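Long-range contacts in Uly1 (Catenovulum maritimum, PDB 7DRQ), which probably cleaves the algal polysaccharide ulvan as a calcium-binding lyase of polysaccharide lyase family 24: residues A[270-275]-A[297-302]; A[208-213]-A[266-271]; A[256-261]-A[281-286]. All blocks are in the same frame, centred on the assembly; numbering follows the deposited sequence.

How the contacts relate
Along the chain, the loop 208-213 is the first partner reached; it closes contact 2 only when the end of strand 261-269 arrives as 266-271. Before that, 256-261 has opened contact 3, which 281-286 completes. Contact 1 starts on 270-275, overlapping contact 2 at D270 and G271, and closes at 297-302. Contact 3 therefore crosses both others along the sequence, yet its centre lies about 28 Å from that of contact 1 and about 32 Å from that of contact 2. Contacts 1 and 2 adjoin: one pairs strands 272-280 and 290-298, the other ties their sheet to the turn after strand 201-208. Contact 3 joins the loop before strand 261-269 to the calcium-binding loop between strands 272-280 and 290-298.

Contact 1: residues A[270-275]-A[297-302]; sequences DGKIRI and YSDDPS
R274 and Y297 form a non-hydrogen-bonded pair near the end of the antiparallel hairpin 272-280/290-298, in a sheet that fits a blade of the beta-propeller fold expected for this BNR-type family. Next to them, S298 N donates to I273 O (2.9 Å). One water extends the pairing into the following loop, accepting from I273 N and donating to S298 O and D300 O. R274 and Y297 run side by side on one sheet face, R274 CG 3.6 Å from Y297 CB, the guanidinium turned 40° from the ring. Y297 CG sits between its own N and carbonyl carbon (chi1 66°), which brings it 3.8 Å from R274 NH1. The guanidinium is held by several oxygens: D270 O lies in its plane and accepts from NH2 (3.1 Å), which stands above the D270 carbonyl plane, while NE reaches A269 O and NH1 reaches Y295 OH. K272, extended beyond CG, runs past S298 O, CB at 3.5 Å, and ends in a salt bridge, NZ to D299 OD1 at 2.7 Å; D299 OD1 also lies in the plane of the Y297 ring, at its edge. I273 CD1 reaches the loop after strand 290-298, 3.7 Å from S302 O. There S298 OG, also bonded to T305 O, accepts from D300 N in an ST turn, and D300 OD1 from S302 N in an Asx turn. Because D299 OD2 bridges to K308, its carboxylate lies between two lysines and is likely to stay ionised, while the K272 CD methylene packs by Y297 CD1 and sends the charge on to D299.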
ATOM      1  N   ASP A 270      11.012 -12.988   5.202  1.00 10.73           N
ATOM      2  CA  ASP A 270      12.043 -13.951   5.586  1.00 12.24           C
ATOM      3  C   ASP A 270      13.425 -13.302   5.622  1.00 12.72           C
ATOM      4  O   ASP A 270      14.373 -13.767   4.989  1.00 11.46           O
ATOM      5  CB  ASP A 270      12.044 -15.165   4.658  1.00 12.01           C
ATOM      6  CG  ASP A 270      12.862 -16.328   5.221  1.00 13.49           C
ATOM      7  OD1 ASP A 270      13.037 -16.356   6.457  1.00 12.25           O
ATOM      8  OD2 ASP A 270      13.339 -17.190   4.442  1.00 12.03           O
ATOM      9  N   GLY A 271      13.520 -12.188   6.356  1.00 11.19           N
ATOM     10  CA  GLY A 271      14.799 -11.557   6.630  1.00 12.60           C
ATOM     11  C   GLY A 271      15.445 -10.820   5.477  1.00 13.54           C
ATOM     12  O   GLY A 271      16.636 -10.490   5.563  1.00 14.43           O
ATOM     13  N   LYS A 272      14.718 -10.556   4.394  1.00 12.26           N
ATOM     14  CA  LYS A 272      15.304  -9.893   3.237  1.00 10.94           C
ATOM     15  C   LYS A 272      14.320  -8.908   2.627  1.00  9.91           C
ATOM     16  O   LYS A 272      13.107  -9.091   2.684  1.00 11.00           O
ATOM     17  CB  LYS A 272      15.727 -10.885   2.150  1.00 11.82           C
ATOM     18  CG  LYS A 272      16.737 -11.923   2.612  1.00 12.54           C
ATOM     19  CD  LYS A 272      17.137 -12.866   1.479  1.00 12.18           C
ATOM     20  CE  LYS A 272      18.050 -13.967   2.028  1.00 10.77           C
ATOM     21  NZ  LYS A 272      18.430 -14.934   0.970  1.00  9.94           N
ATOM     22  N   ILE A 273      14.869  -7.871   2.018  1.00 11.98           N
ATOM     23  CA  ILE A 273      14.092  -6.960   1.193  1.00 10.42           C
ATOM     24  C   ILE A 273      13.847  -7.628  -0.154  1.00 11.65           C
ATOM     25  O   ILE A 273      14.790  -8.093  -0.798  1.00 10.43           O
ATOM     26  CB  ILE A 273      14.840  -5.630   1.030  1.00 10.11           C
ATOM     27  CG1 ILE A 273      14.872  -4.891   2.365  1.00 13.04           C
ATOM     28  CG2 ILE A 273      14.201  -4.782  -0.031  1.00 10.50           C
ATOM     29  CD1 ILE A 273      15.893  -3.760   2.404  1.00 13.40           C
ATOM     30  N   ARG A 274      12.578  -7.722  -0.564  1.00 11.83           N
ATOM     31  CA  ARG A 274      12.226  -8.380  -1.824  1.00  8.66           C
ATOM     32  C   ARG A 274      11.113  -7.606  -2.523  1.00 13.07           C
ATOM     33  O   ARG A 274      10.528  -6.672  -1.970  1.00 13.52           O
ATOM     34  CB  ARG A 274      11.788  -9.844  -1.610  1.00 11.26           C
ATOM     35  CG  ARG A 274      12.394 -10.537  -0.396  1.00 11.67           C
ATOM     36  CD  ARG A 274      11.973 -12.009  -0.279  1.00 11.90           C
ATOM     37  NE  ARG A 274      12.608 -12.629   0.885  1.00  9.80           N
ATOM     38  CZ  ARG A 274      13.389 -13.711   0.838  1.00  8.88           C
ATOM     39  NH1 ARG A 274      13.616 -14.332  -0.318  1.00 10.70           N
ATOM     40  NH2 ARG A 274      13.938 -14.175   1.959  1.00 10.00           N
ATOM     41  N   ILE A 275      10.822  -7.996  -3.765  1.00  9.24           N
ATOM     42  CA  ILE A 275       9.746  -7.378  -4.531  1.00 12.60           C
ATOM     43  C   ILE A 275       9.040  -8.443  -5.364  1.00 11.08           C
ATOM     44  O   ILE A 275       9.667  -9.383  -5.865  1.00 10.98           O
ATOM     45  CB  ILE A 275      10.287  -6.239  -5.427  1.00 12.55           C
ATOM     46  CG1 ILE A 275       9.141  -5.387  -5.991  1.00 11.15           C
ATOM     47  CG2 ILE A 275      11.180  -6.818  -6.525  1.00 12.98           C
ATOM     48  CD1 ILE A 275       9.620  -4.137  -6.759  1.00 14.46           C
ATOM     49  N   TYR A 297      14.776 -10.782  -5.037  1.00  9.38           N
ATOM     50  CA  TYR A 297      15.098 -10.514  -3.642  1.00  8.69           C
ATOM     51  C   TYR A 297      16.547 -10.064  -3.551  1.00  9.21           C
ATOM     52  O   TYR A 297      17.363 -10.351  -4.430  1.00 11.18           O
ATOM     53  CB  TYR A 297      14.850 -11.741  -2.746  1.00 10.38           C
ATOM     54  CG  TYR A 297      15.766 -12.909  -3.047  1.00 10.40           C
ATOM     55  CD1 TYR A 297      17.000 -13.032  -2.416  1.00 10.57           C
ATOM     56  CD2 TYR A 297      15.395 -13.883  -3.960  1.00 11.26           C
ATOM     57  CE1 TYR A 297      17.839 -14.090  -2.690  1.00 12.74           C
ATOM     58  CE2 TYR A 297      16.239 -14.949  -4.248  1.00 14.01           C
ATOM     59  CZ  TYR A 297      17.452 -15.046  -3.608  1.00 12.61           C
ATOM     60  OH  TYR A 297      18.287 -16.104  -3.888  1.00 12.33           O
ATOM     61  N   SER A 298      16.857  -9.348  -2.477  1.00 11.66           N
ATOM     62  CA  SER A 298      18.199  -8.833  -2.245  1.00 11.05           C
ATOM     63  C   SER A 298      18.835  -9.561  -1.069  1.00 11.56           C
ATOM     64  O   SER A 298      18.198  -9.742  -0.025  1.00 10.25           O
ATOM     65  CB  SER A 298      18.166  -7.329  -1.971  1.00 14.49           C
ATOM     66  OG  SER A 298      19.451  -6.887  -1.543  1.00 13.23           O
ATOM     67  N   ASP A 299      20.084  -9.984  -1.240  1.00 11.52           N
ATOM     68  CA  ASP A 299      20.854 -10.564  -0.150  1.00 15.04           C
ATOM     69  C   ASP A 299      21.608  -9.502   0.641  1.00 16.21           C
ATOM     70  O   ASP A 299      22.308  -9.835   1.596  1.00 19.96           O
ATOM     71  CB  ASP A 299      21.815 -11.634  -0.699  1.00 14.59           C
ATOM     72  CG  ASP A 299      21.107 -12.964  -0.958  1.00 16.69           C
ATOM     73  OD1 ASP A 299      20.102 -13.221  -0.270  1.00 15.18           O
ATOM     74  OD2 ASP A 299      21.533 -13.751  -1.838  1.00 16.30           O
ATOM     75  N   ASP A 300      21.442  -8.237   0.275  1.00 14.97           N
ATOM     76  CA  ASP A 300      22.056  -7.107   0.955  1.00 13.92           C
ATOM     77  C   ASP A 300      21.095  -6.596   2.023  1.00 14.11           C
ATOM     78  O   ASP A 300      19.935  -6.286   1.698  1.00 12.80           O
ATOM     79  CB  ASP A 300      22.359  -6.023  -0.084  1.00 14.98           C
ATOM     80  CG  ASP A 300      22.990  -4.761   0.482  1.00 18.10           C
ATOM     81  OD1 ASP A 300      23.144  -4.587   1.709  1.00 16.72           O
ATOM     82  OD2 ASP A 300      23.334  -3.902  -0.357  1.00 19.34           O
ATOM     83  N   PRO A 301      21.506  -6.511   3.293  1.00 15.30           N
ATOM     84  CA  PRO A 301      20.571  -6.019   4.324  1.00 14.20           C
ATOM     85  C   PRO A 301      20.067  -4.614   4.047  1.00 15.91           C
ATOM     86  O   PRO A 301      18.969  -4.262   4.498  1.00 17.55           O
ATOM     87  CB  PRO A 301      21.384  -6.073   5.627  1.00 18.63           C
ATOM     88  CG  PRO A 301      22.745  -6.533   5.277  1.00 18.37           C
ATOM     89  CD  PRO A 301      22.829  -6.878   3.824  1.00 16.76           C
ATOM     90  N   SER A 302      20.823  -3.793   3.311  1.00 15.21           N
ATOM     91  CA  SER A 302      20.299  -2.496   2.901  1.00 18.29           C
ATOM     92  C   SER A 302      19.392  -2.591   1.680  1.00 18.82           C
ATOM     93  O   SER A 302      18.745  -1.597   1.334  1.00 14.33           O
ATOM     94  CB  SER A 302      21.445  -1.529   2.609  1.00 17.26           C
ATOM     95  OG  SER A 302      22.041  -1.864   1.367  1.00 21.57           O
TER
HETATM   96  O   HOH W   1      17.876  -7.900   1.988  1.00 15.16           O

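Contact 2: residues A[208-213]-A[266-271]; sequences TSHDGD and MKYADG
S209 and Y268 face each other with CA atoms 6.3 Å apart where a type I turn, S209 to G212, comes up beside the end of strand 261-269. Y268 has the largest share of the contact: CG lies anti to its backbone N (chi1 -171°), and the ring reaches out to the turn. S209 CA sits over the centre of one ring face, 3.5 Å from the centroid, in a CH-pi contact, with S209 CB over the CE1 side of the same face. T208 O closes on the inner end of the ring, 3.3 Å from Y268 CG. The turn belongs to the connection between strands 201-208 and 214-220 of the neighbouring sheet, so the tyrosine spans two sheets of the probable propeller, while F207 and I273 also touch its side chain. At the outer end Y268 OH accepts a weak hydrogen bond from H210 N (3.3 Å). The two rings meet in a T-shaped pair, planes at 83° and centroids 5.0 Å apart: the edge of Y268 is directed at the face of H210, and its OH hovers toward the rim of the imidazole. H210 CE1 lies 3.4 Å from G271 CA, where a CB would come tight against it. One water accepts from G271 N (2.9 Å) and, weakly, from H210 NE2, joining the histidine to the turn between strands 261-269 and 272-280.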
ATOM      1  N   THR A 208      10.021  -2.461   7.505  1.00 13.22           N
ATOM      2  CA  THR A 208      11.083  -2.470   8.503  1.00 14.70           C
ATOM      3  C   THR A 208      11.794  -3.815   8.502  1.00 15.84           C
ATOM      4  O   THR A 208      11.198  -4.854   8.213  1.00 13.03           O
ATOM      5  CB  THR A 208      10.553  -2.188   9.921  1.00 15.14           C
ATOM      6  OG1 THR A 208       9.496  -3.105  10.239  1.00 16.91           O
ATOM      7  CG2 THR A 208       9.993  -0.782  10.006  1.00 15.32           C
ATOM      8  N   SER A 209      13.067  -3.789   8.867  1.00 11.37           N
ATOM      9  CA  SER A 209      13.857  -5.007   8.945  1.00 12.90           C
ATOM     10  C   SER A 209      13.878  -5.560  10.370  1.00 17.81           C
ATOM     11  O   SER A 209      13.395  -4.938  11.319  1.00 20.46           O
ATOM     12  CB  SER A 209      15.279  -4.740   8.468  1.00 14.91           C
ATOM     13  OG  SER A 209      15.985  -4.017   9.466  1.00 17.74           O
ATOM     14  N   HIS A 210      14.476  -6.749  10.506  1.00 19.76           N
ATOM     15  CA  HIS A 210      14.603  -7.408  11.805  1.00 24.34           C
ATOM     16  C   HIS A 210      15.292  -6.507  12.819  1.00 24.13           C
ATOM     17  O   HIS A 210      14.822  -6.339  13.951  1.00 24.62           O
ATOM     18  CB  HIS A 210      15.399  -8.705  11.646  1.00 24.57           C
ATOM     19  CG  HIS A 210      14.612  -9.836  11.065  1.00 30.22           C
ATOM     20  ND1 HIS A 210      15.206 -10.895  10.409  1.00 30.84           N
ATOM     21  CD2 HIS A 210      13.279 -10.085  11.053  1.00 33.28           C
ATOM     22  CE1 HIS A 210      14.273 -11.744  10.015  1.00 29.71           C
ATOM     23  NE2 HIS A 210      13.095 -11.279  10.397  1.00 27.03           N
ATOM     24  N   ASP A 211      16.411  -5.919  12.419  1.00 21.41           N
ATOM     25  CA  ASP A 211      17.251  -5.085  13.265  1.00 25.03           C
ATOM     26  C   ASP A 211      16.713  -3.670  13.441  1.00 26.15           C
ATOM     27  O   ASP A 211      17.400  -2.837  14.048  1.00 26.50           O
ATOM     28  CB  ASP A 211      18.661  -5.027  12.681  1.00 23.22           C
ATOM     29  CG  ASP A 211      19.399  -6.337  12.832  1.00 29.28           C
ATOM     30  OD1 ASP A 211      18.852  -7.250  13.492  1.00 32.63           O
ATOM     31  OD2 ASP A 211      20.515  -6.453  12.293  1.00 33.04           O
ATOM     32  N   GLY A 212      15.526  -3.372  12.923  1.00 18.40           N
ATOM     33  CA  GLY A 212      14.917  -2.079  13.157  1.00 19.15           C
ATOM     34  C   GLY A 212      15.257  -0.996  12.158  1.00 17.18           C
ATOM     35  O   GLY A 212      15.015   0.181  12.444  1.00 14.62           O
ATOM     36  N   ASP A 213      15.815  -1.345  11.003  1.00 15.89           N
ATOM     37  CA  ASP A 213      15.956  -0.361   9.941  1.00 12.93           C
ATOM     38  C   ASP A 213      14.606  -0.101   9.295  1.00 13.01           C
ATOM     39  O   ASP A 213      13.753  -0.988   9.215  1.00 14.92           O
ATOM     40  CB  ASP A 213      16.956  -0.831   8.886  1.00 16.33           C
ATOM     41  CG  ASP A 213      18.384  -0.431   9.230  1.00 21.51           C
ATOM     42  OD1 ASP A 213      18.595   0.722   9.672  1.00 18.77           O
ATOM     43  OD2 ASP A 213      19.278  -1.280   9.080  1.00 22.31           O
HETATM   44  N   MSE A 266       7.215  -3.955  -2.728  1.00 12.02           N
HETATM   45  CA  MSE A 266       8.366  -4.445  -2.001  1.00 10.32           C
HETATM   46  C   MSE A 266       7.934  -4.738  -0.578  1.00 12.31           C
HETATM   47  O   MSE A 266       7.073  -4.042  -0.023  1.00 11.25           O
HETATM   48  CB  MSE A 266       9.508  -3.418  -1.989  1.00 12.32           C
HETATM   49  CG  MSE A 266       9.943  -2.990  -3.353  1.00 12.21           C
HETATM   50 SE   MSE A 266      11.463  -1.742  -3.195  0.70 18.56          SE
HETATM   51  CE  MSE A 266      12.342  -2.479  -1.769  1.00  7.37           C
ATOM     52  N   LYS A 267       8.505  -5.791  -0.004  1.00 11.24           N
ATOM     53  CA  LYS A 267       8.244  -6.152   1.380  1.00 11.08           C
ATOM     54  C   LYS A 267       9.525  -6.666   2.001  1.00 11.46           C
ATOM     55  O   LYS A 267      10.435  -7.119   1.307  1.00 12.26           O
ATOM     56  CB  LYS A 267       7.179  -7.248   1.513  1.00 10.48           C
ATOM     57  CG  LYS A 267       5.846  -6.933   0.875  1.00 12.02           C
ATOM     58  CD  LYS A 267       4.900  -8.133   1.043  1.00 14.41           C
ATOM     59  CE  LYS A 267       3.653  -7.961   0.197  1.00 13.13           C
ATOM     60  NZ  LYS A 267       2.586  -8.960   0.573  1.00 12.23           N
ATOM     61  N   TYR A 268       9.579  -6.615   3.329  1.00  9.30           N
ATOM     62  CA  TYR A 268      10.600  -7.339   4.068  1.00 10.01           C
ATOM     63  C   TYR A 268      10.009  -8.694   4.426  1.00 13.13           C
ATOM     64  O   TYR A 268       8.980  -8.763   5.113  1.00 11.52           O
ATOM     65  CB  TYR A 268      11.020  -6.574   5.318  1.00 11.09           C
ATOM     66  CG  TYR A 268      12.220  -7.151   6.019  1.00 11.13           C
ATOM     67  CD1 TYR A 268      13.512  -6.849   5.594  1.00 10.75           C
ATOM     68  CD2 TYR A 268      12.067  -7.968   7.130  1.00 12.74           C
ATOM     69  CE1 TYR A 268      14.622  -7.368   6.252  1.00 14.25           C
ATOM     70  CE2 TYR A 268      13.156  -8.484   7.788  1.00 15.14           C
ATOM     71  CZ  TYR A 268      14.426  -8.181   7.364  1.00 14.47           C
ATOM     72  OH  TYR A 268      15.489  -8.710   8.060  1.00 16.12           O
ATOM     73  N   ALA A 269      10.622  -9.759   3.926  1.00 10.31           N
ATOM     74  CA  ALA A 269      10.048 -11.096   4.040  1.00 12.12           C
ATOM     75  C   ALA A 269      11.180 -12.084   4.236  1.00 12.87           C
ATOM     76  O   ALA A 269      12.191 -12.012   3.525  1.00 11.26           O
ATOM     77  CB  ALA A 269       9.243 -11.466   2.788  1.00 13.64           C
ATOM     78  N   ASP A 270      11.012 -12.988   5.202  1.00 10.73           N
ATOM     79  CA  ASP A 270      12.043 -13.951   5.586  1.00 12.24           C
ATOM     80  C   ASP A 270      13.425 -13.302   5.622  1.00 12.72           C
ATOM     81  O   ASP A 270      14.373 -13.767   4.989  1.00 11.46           O
ATOM     82  CB  ASP A 270      12.044 -15.165   4.658  1.00 12.01           C
ATOM     83  CG  ASP A 270      12.862 -16.328   5.221  1.00 13.49           C
ATOM     84  OD1 ASP A 270      13.037 -16.356   6.457  1.00 12.25           O
ATOM     85  OD2 ASP A 270      13.339 -17.190   4.442  1.00 12.03           O
ATOM     86  N   GLY A 271      13.520 -12.188   6.356  1.00 11.19           N
ATOM     87  CA  GLY A 271      14.799 -11.557   6.630  1.00 12.60           C
ATOM     88  C   GLY A 271      15.445 -10.820   5.477  1.00 13.54           C
ATOM     89  O   GLY A 271      16.636 -10.490   5.563  1.00 14.43           O
TER
HETATM   90  O   HOH W   2      11.310 -11.747   8.258  1.00 17.04           O

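Contact 3: residues A[256-261]-A[281-286]; sequences EIKNWS and FNLPDR. With CA (calcium ion), chain E.
F281 has more surface buried here than any other residue, its ring bordered by the loop 256-261. E256 CG and K258 O lie in the ring plane at its edge, while W260 CB approaches F281 CD1 to 3.8 Å and the W260 and F281 rings meet obliquely, planes at 65°. E256, bent at chi2 (54°), crosses F281 at about a right angle and sets CD 3.8 Å from CZ; its OE1 turns back to accept from I257 N (2.8 Å) through the lone pair anti to the other oxygen. An alanine in place of E256 would probably open a gap at the CZ edge of F281 and deprive I257 N of its side-chain acceptor. K258, second in buried surface, slides past L283 in the opposite direction, CD 3.7 Å from L283 CD2. The last torsion (chi4 -52°) swings NZ round to give a weak hydrogen bond to F281 O (3.1 Å) and a shorter one, 2.7 Å, from K258 NZ to a water, which lies close to N259 O and accepts from N282 ND2, whose amide also reaches S223 O. From L283 on, the segment turns to metal: L283 O at 2.3 Å, D285 OD1 at 2.5 Å, four waters and F287 O bind a calcium ion, a seven-ligand loop site in which backbone carbonyls and a carboxylate supply the protein oxygens.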
ATOM      1  N   GLU A 256      15.402  -2.571 -23.202  1.00 12.42           N
ATOM      2  CA  GLU A 256      14.122  -3.250 -23.378  1.00 13.67           C
ATOM      3  C   GLU A 256      13.485  -2.835 -24.706  1.00 15.20           C
ATOM      4  O   GLU A 256      13.849  -1.821 -25.301  1.00 16.78           O
ATOM      5  CB  GLU A 256      13.187  -2.933 -22.203  1.00 12.03           C
ATOM      6  CG  GLU A 256      11.838  -3.713 -22.167  1.00 13.12           C
ATOM      7  CD  GLU A 256      12.000  -5.225 -22.231  1.00 16.80           C
ATOM      8  OE1 GLU A 256      12.315  -5.758 -23.320  1.00 15.57           O
ATOM      9  OE2 GLU A 256      11.805  -5.887 -21.194  1.00 15.58           O
ATOM     10  N   ILE A 257      12.519  -3.636 -25.173  1.00 15.74           N
ATOM     11  CA  ILE A 257      11.896  -3.324 -26.458  1.00 15.06           C
ATOM     12  C   ILE A 257      11.084  -2.034 -26.400  1.00 17.44           C
ATOM     13  O   ILE A 257      10.851  -1.408 -27.441  1.00 16.13           O
ATOM     14  CB  ILE A 257      11.010  -4.481 -26.949  1.00 18.04           C
ATOM     15  CG1 ILE A 257       9.910  -4.787 -25.929  1.00 16.24           C
ATOM     16  CG2 ILE A 257      11.843  -5.714 -27.235  1.00 17.83           C
ATOM     17  CD1 ILE A 257       8.787  -5.644 -26.479  1.00 20.72           C
ATOM     18  N   LYS A 258      10.689  -1.600 -25.205  1.00 12.86           N
ATOM     19  CA  LYS A 258       9.729  -0.523 -25.017  1.00 13.62           C
ATOM     20  C   LYS A 258       9.769  -0.128 -23.549  1.00 14.41           C
ATOM     21  O   LYS A 258      10.184  -0.917 -22.697  1.00 13.72           O
ATOM     22  CB  LYS A 258       8.312  -0.974 -25.419  1.00 15.82           C
ATOM     23  CG  LYS A 258       7.211   0.074 -25.354  1.00 22.37           C
ATOM     24  CD  LYS A 258       5.870  -0.605 -25.489  1.00 13.17           C
ATOM     25  CE  LYS A 258       4.695   0.377 -25.559  1.00 19.21           C
ATOM     26  NZ  LYS A 258       4.675   1.368 -24.467  1.00 28.73           N
ATOM     27  N   ASN A 259       9.337   1.096 -23.262  1.00 13.71           N
ATOM     28  CA  ASN A 259       9.095   1.483 -21.879  1.00 12.82           C
ATOM     29  C   ASN A 259       8.043   0.569 -21.253  1.00 12.58           C
ATOM     30  O   ASN A 259       7.203  -0.003 -21.943  1.00 12.47           O
ATOM     31  CB  ASN A 259       8.610   2.931 -21.806  1.00 13.92           C
ATOM     32  CG  ASN A 259       9.687   3.939 -22.176  1.00 11.57           C
ATOM     33  OD1 ASN A 259      10.875   3.610 -22.287  1.00 12.32           O
ATOM     34  ND2 ASN A 259       9.266   5.179 -22.380  1.00 14.92           N
ATOM     35  N   TRP A 260       8.085   0.440 -19.923  1.00 10.80           N
ATOM     36  CA  TRP A 260       7.058  -0.321 -19.216  1.00 11.40           C
ATOM     37  C   TRP A 260       6.846   0.305 -17.848  1.00  9.23           C
ATOM     38  O   TRP A 260       7.578   1.206 -17.439  1.00 11.23           O
ATOM     39  CB  TRP A 260       7.428  -1.808 -19.094  1.00 11.45           C
ATOM     40  CG  TRP A 260       8.782  -2.114 -18.476  1.00 11.91           C
ATOM     41  CD1 TRP A 260      10.014  -1.958 -19.061  1.00 12.77           C
ATOM     42  CD2 TRP A 260       9.031  -2.638 -17.162  1.00 12.89           C
ATOM     43  NE1 TRP A 260      11.007  -2.356 -18.192  1.00 13.26           N
ATOM     44  CE2 TRP A 260      10.431  -2.771 -17.019  1.00 12.32           C
ATOM     45  CE3 TRP A 260       8.208  -3.004 -16.094  1.00 13.36           C
ATOM     46  CZ2 TRP A 260      11.019  -3.267 -15.854  1.00 12.47           C
ATOM     47  CZ3 TRP A 260       8.802  -3.487 -14.931  1.00 11.45           C
ATOM     48  CH2 TRP A 260      10.188  -3.608 -14.820  1.00 12.89           C
ATOM     49  N   SER A 261       5.804  -0.158 -17.153  1.00 10.43           N
ATOM     50  CA  SER A 261       5.470   0.299 -15.810  1.00 10.13           C
ATOM     51  C   SER A 261       5.281  -0.912 -14.905  1.00 10.70           C
ATOM     52  O   SER A 261       5.000  -2.022 -15.366  1.00 13.61           O
ATOM     53  CB  SER A 261       4.203   1.165 -15.813  1.00 14.30           C
ATOM     54  OG  SER A 261       4.081   1.863 -14.580  1.00 22.12           O
ATOM     55  N   PHE A 281       3.027  -3.254 -20.210  1.00 12.19           N
ATOM     56  CA  PHE A 281       3.819  -2.866 -21.348  1.00 13.16           C
ATOM     57  C   PHE A 281       3.096  -1.903 -22.292  1.00 13.98           C
ATOM     58  O   PHE A 281       3.715  -1.264 -23.037  1.00 13.09           O
ATOM     59  CB  PHE A 281       4.164  -4.101 -22.207  1.00 12.12           C
ATOM     60  CG  PHE A 281       5.598  -4.493 -22.236  1.00 15.73           C
ATOM     61  CD1 PHE A 281       6.582  -3.591 -22.392  1.00 15.97           C
ATOM     62  CD2 PHE A 281       5.955  -5.826 -22.181  1.00 23.52           C
ATOM     63  CE1 PHE A 281       7.888  -3.967 -22.423  1.00 16.73           C
ATOM     64  CE2 PHE A 281       7.272  -6.218 -22.244  1.00 27.35           C
ATOM     65  CZ  PHE A 281       8.249  -5.266 -22.367  1.00 26.80           C
ATOM     66  N   ASN A 282       1.784  -1.899 -22.262  1.00 11.77           N
ATOM     67  CA  ASN A 282       1.001  -1.067 -23.168  1.00 11.93           C
ATOM     68  C   ASN A 282       1.328  -1.358 -24.621  1.00 13.90           C
ATOM     69  O   ASN A 282       1.279  -0.464 -25.469  1.00 14.06           O
ATOM     70  CB  ASN A 282       1.191   0.415 -22.873  1.00 14.53           C
ATOM     71  CG  ASN A 282       0.905   0.752 -21.421  1.00 11.90           C
ATOM     72  OD1 ASN A 282      -0.256   0.797 -20.999  1.00 13.79           O
ATOM     73  ND2 ASN A 282       1.965   0.985 -20.658  1.00 12.22           N
ATOM     74  N   LEU A 283       1.679  -2.585 -24.913  1.00 14.27           N
ATOM     75  CA  LEU A 283       1.719  -3.014 -26.304  1.00 12.46           C
ATOM     76  C   LEU A 283       0.306  -3.281 -26.805  1.00 17.65           C
ATOM     77  O   LEU A 283      -0.552  -3.736 -26.043  1.00 13.70           O
ATOM     78  CB  LEU A 283       2.531  -4.287 -26.445  1.00 10.29           C
ATOM     79  CG  LEU A 283       4.014  -4.211 -26.137  1.00 11.30           C
ATOM     80  CD1 LEU A 283       4.514  -5.606 -25.792  1.00 15.31           C
ATOM     81  CD2 LEU A 283       4.742  -3.650 -27.352  1.00 15.71           C
ATOM     82  N   PRO A 284       0.034  -3.038 -28.089  1.00 14.42           N
ATOM     83  CA  PRO A 284      -1.259  -3.468 -28.636  1.00 17.90           C
ATOM     84  C   PRO A 284      -1.244  -4.977 -28.802  1.00 19.07           C
ATOM     85  O   PRO A 284      -0.702  -5.499 -29.781  1.00 23.88           O
ATOM     86  CB  PRO A 284      -1.349  -2.728 -29.979  1.00 13.96           C
ATOM     87  CG  PRO A 284       0.080  -2.494 -30.376  1.00 16.67           C
ATOM     88  CD  PRO A 284       0.893  -2.400 -29.100  1.00 15.15           C
ATOM     89  N   ASP A 285      -1.793  -5.692 -27.829  1.00 15.11           N
ATOM     90  CA  ASP A 285      -1.619  -7.130 -27.769  1.00 14.05           C
ATOM     91  C   ASP A 285      -2.800  -7.726 -27.013  1.00 15.61           C
ATOM     92  O   ASP A 285      -3.806  -7.057 -26.769  1.00 15.51           O
ATOM     93  CB  ASP A 285      -0.275  -7.487 -27.124  1.00 13.44           C
ATOM     94  CG  ASP A 285      -0.160  -6.992 -25.679  1.00 13.69           C
ATOM     95  OD1 ASP A 285      -1.155  -6.479 -25.122  1.00 14.30           O
ATOM     96  OD2 ASP A 285       0.941  -7.101 -25.111  1.00 15.03           O
ATOM     97  N   ARG A 286      -2.664  -8.989 -26.626  1.00 14.69           N
ATOM     98  CA  ARG A 286      -3.725  -9.683 -25.909  1.00 14.09           C
ATOM     99  C   ARG A 286      -3.909  -9.177 -24.481  1.00 14.18           C
ATOM    100  O   ARG A 286      -4.909  -9.528 -23.847  1.00 14.71           O
ATOM    101  CB  ARG A 286      -3.430 -11.178 -25.874  1.00 14.88           C
ATOM    102  CG  ARG A 286      -2.156 -11.513 -25.108  1.00 15.12           C
ATOM    103  CD  ARG A 286      -1.715 -12.957 -25.296  1.00 18.06           C
ATOM    104  NE  ARG A 286      -2.656 -13.928 -24.735  1.00 16.90           N
ATOM    105  CZ  ARG A 286      -2.276 -14.985 -24.026  1.00 15.62           C
ATOM    106  NH1 ARG A 286      -0.980 -15.200 -23.792  1.00 17.88           N
ATOM    107  NH2 ARG A 286      -3.177 -15.835 -23.565  1.00 14.14           N
TER
HETATM  108 CA    CA E 603      -1.516  -4.304 -24.000  1.00 30.00          CA
HETATM  109  O   HOH W   3       4.599   1.300 -21.762  1.00 15.84           O
HETATM  110  O   HOH W   4      -1.176  -3.268 -21.735  1.00 14.50           O
HETATM  111  O   HOH W   5       0.742  -5.027 -23.297  1.00 13.94           O
HETATM  112  O   HOH W   6      -3.485  -4.266 -25.613  1.00 16.29           O
HETATM  113  O   HOH W   7      -2.068  -2.065 -24.135  1.00 16.39           O